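Local structure of MaoC-like dehydratase (Phytophthora Capsici, 3KH8) at residues Tyr223-Ile234 with Phe244-Cys253. The protein probably catalyses the reversible hydration of a carbon-carbon double bond in enoyl-CoA-type substrates, as a dehydratase of the hot-dog-fold MaoC and hydratase 2 family. Numbering follows the deposited sequence.
Sequences YRLSGDYNSLHI and FKQPILHGLC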
loop_
_atom_site.group_PDB
_atom_site.type_symbol
_atom_site.label_atom_id
_atom_site.label_comp_id
_atom_site.label_asym_id
_atom_site.label_seq_id
_atom_site.Cartn_x
_atom_site.Cartn_y
_atom_site.Cartn_z
ATOM N N TYR A 223 3.354 3.954 -3.725
ATOM C CA TYR A 223 2.739 5.287 -3.793
ATOM C C TYR A 223 1.674 5.411 -4.890
ATOM O O TYR A 223 0.649 6.066 -4.689
ATOM C CB TYR A 223 3.785 6.408 -3.924
ATOM C CG TYR A 223 3.126 7.767 -3.964
ATOM C CD1 TYR A 223 2.692 8.385 -2.794
ATOM C CD2 TYR A 223 2.882 8.408 -5.178
ATOM C CE1 TYR A 223 2.052 9.616 -2.828
ATOM C CE2 TYR A 223 2.235 9.642 -5.222
ATOM C CZ TYR A 223 1.830 10.238 -4.044
ATOM O OH TYR A 223 1.195 11.447 -4.072
ATOM N N ARG A 224 1.903 4.778 -6.039
ATOM C CA ARG A 224 0.957 4.859 -7.167
ATOM C C ARG A 224 -0.454 4.354 -6.827
ATOM O O ARG A 224 -1.433 4.709 -7.497
ATOM C CB ARG A 224 1.507 4.147 -8.409
ATOM C CG ARG A 224 1.665 2.632 -8.301
ATOM C CD ARG A 224 2.618 2.114 -9.383
ATOM N NE ARG A 224 2.091 2.320 -10.735
ATOM C CZ ARG A 224 1.241 1.497 -11.347
ATOM N NH1 ARG A 224 0.820 0.393 -10.735
ATOM N NH2 ARG A 224 0.819 1.771 -12.580
ATOM N N LEU A 225 -0.549 3.541 -5.775
ATOM C CA LEU A 225 -1.818 2.938 -5.376
ATOM C C LEU A 225 -2.778 3.956 -4.761
ATOM O O LEU A 225 -3.945 3.652 -4.521
ATOM C CB LEU A 225 -1.583 1.731 -4.447
ATOM C CG LEU A 225 -0.651 0.638 -5.005
ATOM C CD1 LEU A 225 -0.510 -0.556 -4.066
ATOM C CD2 LEU A 225 -1.103 0.176 -6.372
ATOM N N SER A 226 -2.284 5.170 -4.529
ATOM C CA SER A 226 -3.117 6.270 -4.050
ATOM C C SER A 226 -3.758 7.079 -5.185
ATOM O O SER A 226 -4.473 8.049 -4.927
ATOM C CB SER A 226 -2.322 7.177 -3.100
ATOM O OG SER A 226 -2.091 6.521 -1.863
ATOM N N GLY A 227 -3.502 6.691 -6.436
ATOM C CA GLY A 227 -4.231 7.275 -7.561
ATOM C C GLY A 227 -3.490 7.597 -8.844
ATOM O O GLY A 227 -4.119 7.699 -9.903
ATOM N N ASP A 228 -2.169 7.773 -8.764
ATOM C CA ASP A 228 -1.375 8.151 -9.939
ATOM C C ASP A 228 -0.623 6.959 -10.534
ATOM O O ASP A 228 0.490 6.635 -10.113
ATOM C CB ASP A 228 -0.421 9.312 -9.610
ATOM C CG ASP A 228 0.326 9.837 -10.838
ATOM O OD1 ASP A 228 0.210 9.245 -11.935
ATOM O OD2 ASP A 228 1.040 10.853 -10.702
ATOM N N TYR A 229 -1.238 6.342 -11.544
ATOM C CA TYR A 229 -0.736 5.107 -12.146
ATOM C C TYR A 229 0.105 5.325 -13.412
ATOM O O TYR A 229 0.431 4.369 -14.123
ATOM C CB TYR A 229 -1.898 4.125 -12.400
ATOM C CG TYR A 229 -2.554 3.636 -11.123
ATOM C CD1 TYR A 229 -2.190 2.415 -10.552
ATOM C CD2 TYR A 229 -3.523 4.402 -10.470
ATOM C CE1 TYR A 229 -2.785 1.968 -9.370
ATOM C CE2 TYR A 229 -4.114 3.969 -9.293
ATOM C CZ TYR A 229 -3.743 2.752 -8.749
ATOM O OH TYR A 229 -4.333 2.323 -7.579
ATOM N N ASN A 230 0.475 6.581 -13.662
ATOM C CA ASN A 230 1.400 6.952 -14.741
ATOM C C ASN A 230 2.553 5.959 -14.896
ATOM O O ASN A 230 3.302 5.705 -13.943
ATOM C CB ASN A 230 1.944 8.369 -14.488
ATOM C CG ASN A 230 2.634 8.979 -15.709
ATOM O OD1 ASN A 230 3.060 8.277 -16.629
ATOM N ND2 ASN A 230 2.748 10.303 -15.711
ATOM N N SER A 231 2.693 5.408 -16.102
ATOM C CA SER A 231 3.730 4.415 -16.406
ATOM C C SER A 231 5.154 4.947 -16.225
ATOM O O SER A 231 6.091 4.170 -16.057
ATOM C CB SER A 231 3.552 3.866 -17.828
ATOM O OG SER A 231 3.621 4.910 -18.784
ATOM N N LEU A 232 5.300 6.271 -16.246
ATOM C CA LEU A 232 6.586 6.938 -16.033
ATOM C C LEU A 232 7.254 6.501 -14.723
ATOM O O LEU A 232 8.483 6.434 -14.635
ATOM C CB LEU A 232 6.397 8.466 -16.062
ATOM C CG LEU A 232 7.601 9.398 -15.840
ATOM C CD1 LEU A 232 8.657 9.228 -16.924
ATOM C CD2 LEU A 232 7.161 10.853 -15.740
ATOM N N HIS A 233 6.445 6.178 -13.718
ATOM C CA HIS A 233 6.969 5.866 -12.388
ATOM C C HIS A 233 7.207 4.375 -12.121
ATOM O O HIS A 233 7.636 3.997 -11.026
ATOM C CB HIS A 233 6.065 6.480 -11.312
ATOM C CG HIS A 233 5.772 7.930 -11.538
ATOM N ND1 HIS A 233 6.755 8.897 -11.527
ATOM C CD2 HIS A 233 4.613 8.577 -11.806
ATOM C CE1 HIS A 233 6.213 10.077 -11.765
ATOM N NE2 HIS A 233 4.914 9.912 -11.936
ATOM N N ILE A 234 6.964 3.532 -13.122
ATOM C CA ILE A 234 7.074 2.087 -12.917
ATOM C C ILE A 234 7.695 1.299 -14.088
ATOM O O ILE A 234 8.464 0.363 -13.862
ATOM C CB ILE A 234 5.713 1.478 -12.437
ATOM C CG1 ILE A 234 5.883 0.013 -12.012
ATOM C CG2 ILE A 234 4.617 1.679 -13.487
ATOM C CD1 ILE A 234 4.812 -0.493 -11.068
ATOM N N PHE A 244 15.369 8.963 -18.931
ATOM C CA PHE A 244 15.808 8.534 -17.599
ATOM C C PHE A 244 16.439 7.136 -17.598
ATOM O O PHE A 244 16.069 6.280 -18.399
ATOM C CB PHE A 244 14.641 8.580 -16.600
ATOM C CG PHE A 244 13.985 9.934 -16.480
ATOM C CD1 PHE A 244 14.641 10.994 -15.856
ATOM C CD2 PHE A 244 12.700 10.143 -16.974
ATOM C CE1 PHE A 244 14.032 12.246 -15.741
ATOM C CE2 PHE A 244 12.081 11.388 -16.862
ATOM C CZ PHE A 244 12.749 12.442 -16.244
ATOM N N LYS A 245 17.387 6.917 -16.688
ATOM C CA LYS A 245 18.044 5.610 -16.518
ATOM C C LYS A 245 17.089 4.559 -15.946
ATOM O O LYS A 245 17.228 3.359 -16.212
ATOM C CB LYS A 245 19.281 5.738 -15.612
ATOM C CG LYS A 245 18.993 6.296 -14.209
ATOM C CD LYS A 245 20.261 6.453 -13.373
ATOM C CE LYS A 245 19.966 7.222 -12.090
ATOM N NZ LYS A 245 21.151 7.327 -11.198
ATOM N N GLN A 246 16.129 5.030 -15.154
ATOM C CA GLN A 246 15.141 4.184 -14.499
ATOM C C GLN A 246 13.895 5.034 -14.219
ATOM O O GLN A 246 13.947 6.259 -14.366
ATOM C CB GLN A 246 15.720 3.579 -13.210
ATOM C CG GLN A 246 16.168 4.596 -12.158
ATOM C CD GLN A 246 16.942 3.959 -11.016
ATOM O OE1 GLN A 246 17.930 3.255 -11.233
ATOM N NE2 GLN A 246 16.501 4.212 -9.790
ATOM N N PRO A 247 12.766 4.397 -13.844
ATOM C CA PRO A 247 11.584 5.192 -13.494
ATOM C C PRO A 247 11.881 6.217 -12.396
ATOM O O PRO A 247 12.731 5.974 -11.539
ATOM C CB PRO A 247 10.598 4.140 -12.986
ATOM C CG PRO A 247 10.976 2.899 -13.716
ATOM C CD PRO A 247 12.478 2.949 -13.810
ATOM N N ILE A 248 11.198 7.354 -12.439
ATOM C CA ILE A 248 11.339 8.371 -11.393
ATOM C C ILE A 248 10.228 8.262 -10.346
ATOM O O ILE A 248 9.122 7.810 -10.651
ATOM C CB ILE A 248 11.384 9.809 -11.980
ATOM C CG1 ILE A 248 10.058 10.164 -12.672
ATOM C CG2 ILE A 248 12.580 9.963 -12.930
ATOM C CD1 ILE A 248 9.873 11.645 -12.959
ATOM N N LEU A 249 10.529 8.675 -9.115
ATOM C CA LEU A 249 9.527 8.732 -8.056
ATOM C C LEU A 249 8.575 9.891 -8.331
ATOM O O LEU A 249 8.997 10.925 -8.844
ATOM C CB LEU A 249 10.198 8.901 -6.684
ATOM C CG LEU A 249 9.331 8.944 -5.418
ATOM C CD1 LEU A 249 8.600 7.607 -5.172
ATOM C CD2 LEU A 249 10.167 9.333 -4.203
ATOM N N HIS A 250 7.297 9.702 -8.004
ATOM C CA HIS A 250 6.283 10.754 -8.130
ATOM C C HIS A 250 6.748 12.002 -7.401
ATOM O O HIS A 250 7.166 11.919 -6.248
ATOM C CB HIS A 250 4.962 10.326 -7.479
ATOM C CG HIS A 250 4.342 9.095 -8.068
ATOM N ND1 HIS A 250 4.921 7.847 -7.975
ATOM C CD2 HIS A 250 3.159 8.914 -8.701
ATOM C CE1 HIS A 250 4.134 6.955 -8.551
ATOM N NE2 HIS A 250 3.061 7.578 -9.005
ATOM N N GLY A 251 6.671 13.155 -8.065
ATOM C CA GLY A 251 6.950 14.434 -7.412
ATOM C C GLY A 251 6.095 14.670 -6.172
ATOM O O GLY A 251 6.574 15.205 -5.169
ATOM N N LEU A 252 4.828 14.258 -6.231
ATOM C CA LEU A 252 3.926 14.425 -5.090
ATOM C C LEU A 252 4.278 13.525 -3.899
ATOM O O LEU A 252 3.949 13.856 -2.759
ATOM C CB LEU A 252 2.461 14.241 -5.506
ATOM C CG LEU A 252 1.841 15.414 -6.279
ATOM C CD1 LEU A 252 0.459 15.033 -6.833
ATOM C CD2 LEU A 252 1.756 16.667 -5.402
ATOM N N CYS A 253 4.938 12.399 -4.166
ATOM C CA CYS A 253 5.450 11.533 -3.098
ATOM C C CYS A 253 6.605 12.237 -2.365
ATOM O O CYS A 253 6.643 12.266 -1.135
ATOM C CB CYS A 253 5.893 10.175 -3.658
ATOM S SG CYS A 253 6.480 8.982 -2.400
HETATM O O HOH W 1 1.477 13.122 -2.050
#
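The CA atoms approach at both ends, 4.8 Å for His-233 and Pro-247 and 6.8 Å for Tyr-223 and Cys-253, and the chains bow apart between. There the ring of His-250, at the N-cap of helix 251-266, enters the bend of 223-234. The His-233 ring stacks on one face of the His-250 ring, centroids 3.8 Å apart; on the opposite face the Tyr-223 edge arrives T-shaped, CD2 foremost, planes at 66°. In the plane of its own ring, His-250 NE2 donates to Asp-228 O at 3.0 Å, nearly straight at 163°; this bond and the flanking rings fix the ring's rotation. Asp-228 and His-233 match the catalytic Asp and His of the GDxNxxH signature of hydratase 2 hot-dog enzymes, consistent with an active-site loop, here shaped by Asx turns at Asp-228 and Asn-230. His-233 ND1 donates to Ile-248 O at 2.7 Å from above the carbonyl plane. Ala-220 touches both histidines; Arg-224 salt-bridges Glu-76 of the second subunit. Tyr-223 CG lies anti to the backbone N (chi1 -179°), bringing the ring's face to Cys-253 CB, 3.6 Å from the Tyr-223 centroid; water joins Tyr-223 OH to Leu-252 O. Leu-232 sends CD1 to Phe-244 CE2 and CD2 to Ile-248 CD1, both at 4.0 Å.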